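Local atomic coordinates of putative phosphatase (Bacteroides thetaiotaomicron, PDB entry 3KYA), a protein that is probably a phosphatase that binds zinc ions and joins an immunoglobulin-like IPT/TIG domain to a larger body of antiparallel sheets. Residues Tyr31-Ile36 with Tyr68-Ser73; Gly74-Glu79 with Phe99-Lys104. All blocks are in the same frame, centred on the assembly; numbering follows the deposited sequence.

Interaction 1 (Tyr31-Ile36 with Tyr68-Ser73) and interaction 2 (Gly74-Glu79 with Phe99-Lys104) have centres about 11 Å apart and both lie in the IPT/TIG region. They come in series along the chain, the first closing before the second opens. Interaction 1 pairs neighbouring strands 33-39 and 66-70 of a mixed sheet; interaction 2 ties the loop between strands 66-70 and 80-84 to the short strand 100-101 at that sheet's border. They touch directly: Val71 and Leu34 pack on the Phe99 ring, and Pro72 lies against Tyr101. The loop end of the domain is thus joined just where the chain leaves for strand 105-110 of the next sheet.

Interaction 1: Tyr31-Ile36 with Tyr68-Ser73; sequences YQKLLI and YCFVPS. With EDO (1,2-ethanediol), chain D; EDO (1,2-ethanediol), chain C.
Leu34 and Cys69 form an antiparallel hydrogen-bonded pair: Leu34 N gives to Cys69 O at 2.8 Å, almost straight at 177°, and Cys69 N returns a bond to Leu34 O at 2.9 Å. Beyond the regular strands, Val71 N reaches Gln32 O and Tyr31 N reaches Val71 O, each at 2.8 Å, so the ladder runs on into the loops. At that end a water bridges Tyr31 OH and Ser73 OG, while Ser73 N donates to O1 of an ethanediol whose C1 sits 3.4 Å above the plane of the Tyr31 ring, offset toward its rim.

Side chains alternate between the sheet faces. With Lys33, Leu35, Tyr68 and Phe70 lies the main aromatic contact, a CH-pi interaction in which Leu35 CD1 stands over the centre of the Tyr68 ring, 3.8 Å from its centroid. Lys33 and Phe70 run side by side, CE of the lysine 3.9 Å from CE1 of the phenylalanine. On the other face Cys69 SG, held between backbone N and carbonyl carbon (chi1 67°), meets the methyls Leu34 CD2 and Ile36 CD1, and Val71 CG2 packs on Leu34 CB.

Tyr68 also faces the second subunit, where its OH is hydrogen-bonded to Asp338 and its ring packs edge-to-face with Tyr350. An alanine in place of Tyr68 would probably leave Leu35 CD1 without its aromatic platform and Asp338 of the second subunit without this hydroxyl partner. Chemically, the pairing sets a short antiparallel ladder between two unlike faces: the sulfur and aliphatic groups look into the buried interior of the IPT/TIG sandwich, whereas Tyr68, Leu35 and Lys33 contribute to the subunit interface.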
loop_
_atom_site.group_PDB
_atom_site.type_symbol
_atom_site.label_atom_id
_atom_site.label_comp_id
_atom_site.label_asym_id
_atom_site.label_seq_id
_atom_site.Cartn_x
_atom_site.Cartn_y
_atom_site.Cartn_z
ATOM N N TYR A 31 -15.846 11.029 1.519
ATOM C CA TYR A 31 -16.152 9.637 1.166
ATOM C C TYR A 31 -16.166 8.669 2.363
ATOM O O TYR A 31 -16.463 7.494 2.185
ATOM C CB TYR A 31 -15.250 9.095 0.028
ATOM C CG TYR A 31 -15.419 9.861 -1.276
ATOM C CD1 TYR A 31 -14.682 11.019 -1.532
ATOM C CD2 TYR A 31 -16.334 9.432 -2.244
ATOM C CE1 TYR A 31 -14.838 11.726 -2.726
ATOM C CE2 TYR A 31 -16.502 10.130 -3.443
ATOM C CZ TYR A 31 -15.753 11.286 -3.678
ATOM O OH TYR A 31 -15.919 11.995 -4.854
ATOM N N GLN A 32 -15.831 9.146 3.568
ATOM C CA GLN A 32 -15.928 8.324 4.774
ATOM C C GLN A 32 -17.388 7.995 5.040
ATOM O O GLN A 32 -18.253 8.864 4.907
ATOM C CB GLN A 32 -15.379 9.089 5.987
ATOM C CG GLN A 32 -15.653 8.464 7.372
ATOM C CD GLN A 32 -14.841 7.204 7.667
ATOM O OE1 GLN A 32 -15.389 6.169 8.113
ATOM N NE2 GLN A 32 -13.536 7.285 7.436
ATOM N N LYS A 33 -17.659 6.750 5.421
ATOM C CA LYS A 33 -18.994 6.348 5.824
ATOM C C LYS A 33 -19.181 6.817 7.273
ATOM O O LYS A 33 -18.352 6.512 8.143
ATOM C CB LYS A 33 -19.136 4.844 5.699
ATOM C CG LYS A 33 -20.527 4.311 5.785
ATOM C CD LYS A 33 -20.570 2.845 5.317
ATOM C CE LYS A 33 -20.295 2.702 3.801
ATOM N NZ LYS A 33 -20.470 1.311 3.255
ATOM N N LEU A 34 -20.259 7.554 7.525
ATOM C CA LEU A 34 -20.567 8.104 8.845
ATOM C C LEU A 34 -21.884 7.551 9.384
ATOM O O LEU A 34 -22.905 7.527 8.681
ATOM C CB LEU A 34 -20.645 9.637 8.768
ATOM C CG LEU A 34 -21.012 10.412 10.028
ATOM C CD1 LEU A 34 -19.868 10.330 11.058
ATOM C CD2 LEU A 34 -21.336 11.863 9.666
ATOM N N LEU A 35 -21.849 7.131 10.645
ATOM C CA LEU A 35 -22.996 6.586 11.351
ATOM C C LEU A 35 -23.466 7.631 12.353
ATOM O O LEU A 35 -22.693 8.062 13.217
ATOM C CB LEU A 35 -22.614 5.279 12.065
ATOM C CG LEU A 35 -23.637 4.648 13.016
ATOM C CD1 LEU A 35 -24.970 4.373 12.327
ATOM C CD2 LEU A 35 -23.102 3.348 13.681
ATOM N N ILE A 36 -24.717 8.060 12.211
ATOM C CA ILE A 36 -25.307 9.067 13.081
ATOM C C ILE A 36 -26.402 8.437 13.939
ATOM O O ILE A 36 -27.352 7.841 13.423
ATOM C CB ILE A 36 -25.898 10.258 12.265
ATOM C CG1 ILE A 36 -24.824 10.949 11.417
ATOM C CG2 ILE A 36 -26.568 11.271 13.207
ATOM C CD1 ILE A 36 -25.411 11.847 10.300
ATOM N N TYR A 68 -27.022 6.224 8.217
ATOM C CA TYR A 68 -25.705 6.104 7.604
ATOM C C TYR A 68 -25.660 7.042 6.407
ATOM O O TYR A 68 -26.628 7.100 5.639
ATOM C CB TYR A 68 -25.434 4.709 7.073
ATOM C CG TYR A 68 -24.998 3.682 8.079
ATOM C CD1 TYR A 68 -23.673 3.606 8.486
ATOM C CD2 TYR A 68 -25.890 2.743 8.568
ATOM C CE1 TYR A 68 -23.256 2.629 9.393
ATOM C CE2 TYR A 68 -25.485 1.761 9.472
ATOM C CZ TYR A 68 -24.165 1.718 9.882
ATOM O OH TYR A 68 -23.760 0.741 10.775
ATOM N N CYS A 69 -24.549 7.755 6.258
ATOM C CA CYS A 69 -24.344 8.648 5.118
ATOM C C CYS A 69 -22.859 8.713 4.761
ATOM O O CYS A 69 -22.001 8.160 5.474
ATOM C CB CYS A 69 -24.877 10.043 5.443
ATOM S SG CYS A 69 -23.934 10.902 6.734
ATOM N N PHE A 70 -22.550 9.344 3.634
ATOM C CA PHE A 70 -21.161 9.564 3.230
ATOM C C PHE A 70 -20.760 10.999 3.507
ATOM O O PHE A 70 -21.512 11.935 3.191
ATOM C CB PHE A 70 -20.967 9.319 1.733
ATOM C CG PHE A 70 -20.984 7.867 1.342
ATOM C CD1 PHE A 70 -19.964 7.018 1.757
ATOM C CD2 PHE A 70 -21.985 7.360 0.517
ATOM C CE1 PHE A 70 -19.960 5.676 1.377
ATOM C CE2 PHE A 70 -21.986 6.011 0.131
ATOM C CZ PHE A 70 -20.976 5.180 0.559
ATOM N N VAL A 71 -19.564 11.191 4.065
ATOM C CA VAL A 71 -19.052 12.540 4.307
ATOM C C VAL A 71 -18.759 13.227 2.967
ATOM O O VAL A 71 -17.998 12.718 2.153
ATOM C CB VAL A 71 -17.779 12.520 5.163
ATOM C CG1 VAL A 71 -17.170 13.927 5.302
ATOM C CG2 VAL A 71 -18.083 11.896 6.544
ATOM N N PRO A 72 -19.347 14.405 2.740
ATOM C CA PRO A 72 -19.114 15.057 1.451
ATOM C C PRO A 72 -17.788 15.800 1.353
ATOM O O PRO A 72 -17.225 16.228 2.384
ATOM C CB PRO A 72 -20.261 16.062 1.349
ATOM C CG PRO A 72 -20.839 16.193 2.714
ATOM C CD PRO A 72 -20.318 15.123 3.587
ATOM N N SER A 73 -17.290 15.941 0.129
ATOM C CA SER A 73 -16.113 16.757 -0.112
ATOM C C SER A 73 -16.387 18.197 0.333
ATOM O O SER A 73 -17.472 18.740 0.095
ATOM C CB SER A 73 -15.755 16.756 -1.602
ATOM O OG SER A 73 -15.299 15.481 -2.012
HETATM C C1 EDO D . -18.154 13.163 -2.100
HETATM O O1 EDO D . -18.798 14.432 -1.900
HETATM C C2 EDO D . -18.727 12.081 -1.198
HETATM O O2 EDO D . -20.110 11.875 -1.484
HETATM C C1 EDO C . -11.556 16.644 -0.860
HETATM O O1 EDO C . -12.593 17.585 -1.162
HETATM C C2 EDO C . -11.482 15.570 -1.933
HETATM O O2 EDO C . -12.634 14.725 -1.851
HETATM O O HOH W 1 -15.829 14.773 -4.579
#

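Interaction 2: Gly74-Glu79 with Phe99-Lys104; sequences GAFSGE and FSYEKK
The Tyr101 ring turns its edge to the face of Phe76 in a T-shaped stack, with centroids 5.5 Å apart and planes at 71°. One face of Tyr101 is covered by backbone: Ala75 N lies 3.6 Å above its plane and Phe76 N a little higher, both offset toward the rim. At the edge of the Phe76 ring, near its plane, comes the aliphatic chain of Lys103, CD 3.7 Å from Phe76 CE1; the two side chains cross at about a right angle. Ala75 CB adds a contact with Tyr101 CD1 at 3.9 Å.

Tyr101 CG stands anti to the backbone N (chi1 -180°), close to Ala75 O. Gly74 N donates to Tyr101 OH at 2.9 Å, and that hydroxyl is also hydrogen-bonded to Glu474. The loop makes a type I turn from Ala75 to Gly78, and Phe99 N bonds to Gly78 O at 2.8 Å. A water between these anchors donates to Phe76 O and Phe99 O and accepts from Tyr101 N. A CB on Gly78 would run into Phe99 O. Direct and water-mediated bonds therefore pin the turn at several points, and the tyrosine hydroxyl connects the IPT/TIG loop to the C-terminal part of the chain through Glu474.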
loop_
_atom_site.group_PDB
_atom_site.type_symbol
_atom_site.label_atom_id
_atom_site.label_comp_id
_atom_site.label_asym_id
_atom_site.label_seq_id
_atom_site.Cartn_x
_atom_site.Cartn_y
_atom_site.Cartn_z
ATOM N N GLY A 74 -15.407 18.818 0.990
ATOM C CA GLY A 74 -15.529 20.204 1.402
ATOM C C GLY A 74 -16.419 20.487 2.605
ATOM O O GLY A 74 -16.908 21.600 2.740
ATOM N N ALA A 75 -16.606 19.508 3.490
ATOM C CA ALA A 75 -17.458 19.674 4.671
ATOM C C ALA A 75 -16.648 20.263 5.840
ATOM O O ALA A 75 -16.711 19.766 6.962
ATOM C CB ALA A 75 -18.076 18.344 5.063
ATOM N N PHE A 76 -15.941 21.350 5.564
ATOM C CA PHE A 76 -14.979 21.946 6.512
ATOM C C PHE A 76 -15.481 22.176 7.934
ATOM O O PHE A 76 -14.786 21.818 8.881
ATOM C CB PHE A 76 -14.417 23.273 5.978
ATOM C CG PHE A 76 -13.697 23.135 4.671
ATOM C CD1 PHE A 76 -12.408 22.629 4.627
ATOM C CD2 PHE A 76 -14.309 23.519 3.485
ATOM C CE1 PHE A 76 -11.741 22.485 3.416
ATOM C CE2 PHE A 76 -13.640 23.374 2.263
ATOM C CZ PHE A 76 -12.362 22.864 2.238
ATOM N N SER A 77 -16.662 22.763 8.088
ATOM C CA SER A 77 -17.145 23.111 9.434
ATOM C C SER A 77 -17.554 21.881 10.263
ATOM O O SER A 77 -17.540 21.931 11.505
ATOM C CB SER A 77 -18.301 24.126 9.365
ATOM O OG SER A 77 -19.538 23.495 9.075
ATOM N N GLY A 78 -17.917 20.785 9.591
ATOM C CA GLY A 78 -18.316 19.558 10.282
ATOM C C GLY A 78 -19.679 19.607 10.946
ATOM O O GLY A 78 -20.059 18.670 11.653
ATOM N N GLU A 79 -20.419 20.690 10.735
ATOM C CA GLU A 79 -21.755 20.817 11.309
ATOM C C GLU A 79 -22.681 19.807 10.646
ATOM O O GLU A 79 -22.731 19.723 9.418
ATOM C CB GLU A 79 -22.296 22.239 11.142
ATOM C CG GLU A 79 -21.500 23.280 11.911
ATOM C CD GLU A 79 -22.061 24.674 11.761
ATOM O OE1 GLU A 79 -22.966 24.868 10.920
ATOM O OE2 GLU A 79 -21.595 25.576 12.490
ATOM N N PHE A 99 -18.392 17.364 13.424
ATOM C CA PHE A 99 -17.538 16.312 12.890
ATOM C C PHE A 99 -16.195 16.952 12.562
ATOM O O PHE A 99 -16.162 18.080 12.097
ATOM C CB PHE A 99 -18.179 15.730 11.625
ATOM C CG PHE A 99 -17.353 14.685 10.926
ATOM C CD1 PHE A 99 -17.311 13.379 11.392
ATOM C CD2 PHE A 99 -16.682 14.990 9.759
ATOM C CE1 PHE A 99 -16.574 12.410 10.731
ATOM C CE2 PHE A 99 -15.948 14.033 9.093
ATOM C CZ PHE A 99 -15.890 12.735 9.584
ATOM N N SER A 100 -15.091 16.256 12.809
ATOM C CA SER A 100 -13.779 16.820 12.516
ATOM C C SER A 100 -13.355 16.399 11.106
ATOM O O SER A 100 -12.889 15.274 10.887
ATOM C CB SER A 100 -12.757 16.404 13.566
ATOM O OG SER A 100 -11.525 17.025 13.282
ATOM N N TYR A 101 -13.557 17.314 10.156
ATOM C CA TYR A 101 -13.263 17.080 8.742
ATOM C C TYR A 101 -11.767 17.126 8.460
ATOM O O TYR A 101 -11.107 18.133 8.742
ATOM C CB TYR A 101 -14.008 18.110 7.882
ATOM C CG TYR A 101 -13.778 17.951 6.393
ATOM C CD1 TYR A 101 -14.485 16.990 5.660
ATOM C CD2 TYR A 101 -12.854 18.746 5.716
ATOM C CE1 TYR A 101 -14.269 16.813 4.300
ATOM C CE2 TYR A 101 -12.638 18.578 4.335
ATOM C CZ TYR A 101 -13.348 17.610 3.640
ATOM O OH TYR A 101 -13.151 17.441 2.273
ATOM N N GLU A 102 -11.239 16.037 7.904
ATOM C CA GLU A 102 -9.826 15.933 7.573
ATOM C C GLU A 102 -9.642 16.323 6.098
ATOM O O GLU A 102 -10.138 15.638 5.189
ATOM C CB GLU A 102 -9.312 14.518 7.811
ATOM C CG GLU A 102 -9.378 14.067 9.272
ATOM C CD GLU A 102 -9.032 12.591 9.459
ATOM O OE1 GLU A 102 -9.099 11.812 8.474
ATOM O OE2 GLU A 102 -8.715 12.211 10.604
ATOM N N LYS A 103 -8.915 17.410 5.877
ATOM C CA LYS A 103 -8.724 17.938 4.531
ATOM C C LYS A 103 -7.834 17.037 3.688
ATOM O O LYS A 103 -6.918 16.396 4.208
ATOM C CB LYS A 103 -8.138 19.352 4.586
ATOM C CG LYS A 103 -9.064 20.356 5.261
ATOM C CD LYS A 103 -8.571 21.790 5.111
ATOM C CE LYS A 103 -7.337 22.069 5.931
ATOM N NZ LYS A 103 -7.623 21.986 7.394
ATOM N N LYS A 104 -8.102 17.019 2.385
ATOM C CA LYS A 104 -7.317 16.236 1.435
ATOM C C LYS A 104 -6.716 17.086 0.319
ATOM O O LYS A 104 -7.173 18.192 0.034
ATOM C CB LYS A 104 -8.196 15.148 0.794
ATOM C CG LYS A 104 -8.551 14.003 1.727
ATOM C CD LYS A 104 -9.511 13.009 1.063
ATOM C CE LYS A 104 -9.779 11.819 1.972
ATOM N NZ LYS A 104 -10.842 10.928 1.400
HETATM O O HOH W 2 -14.427 20.120 10.963
#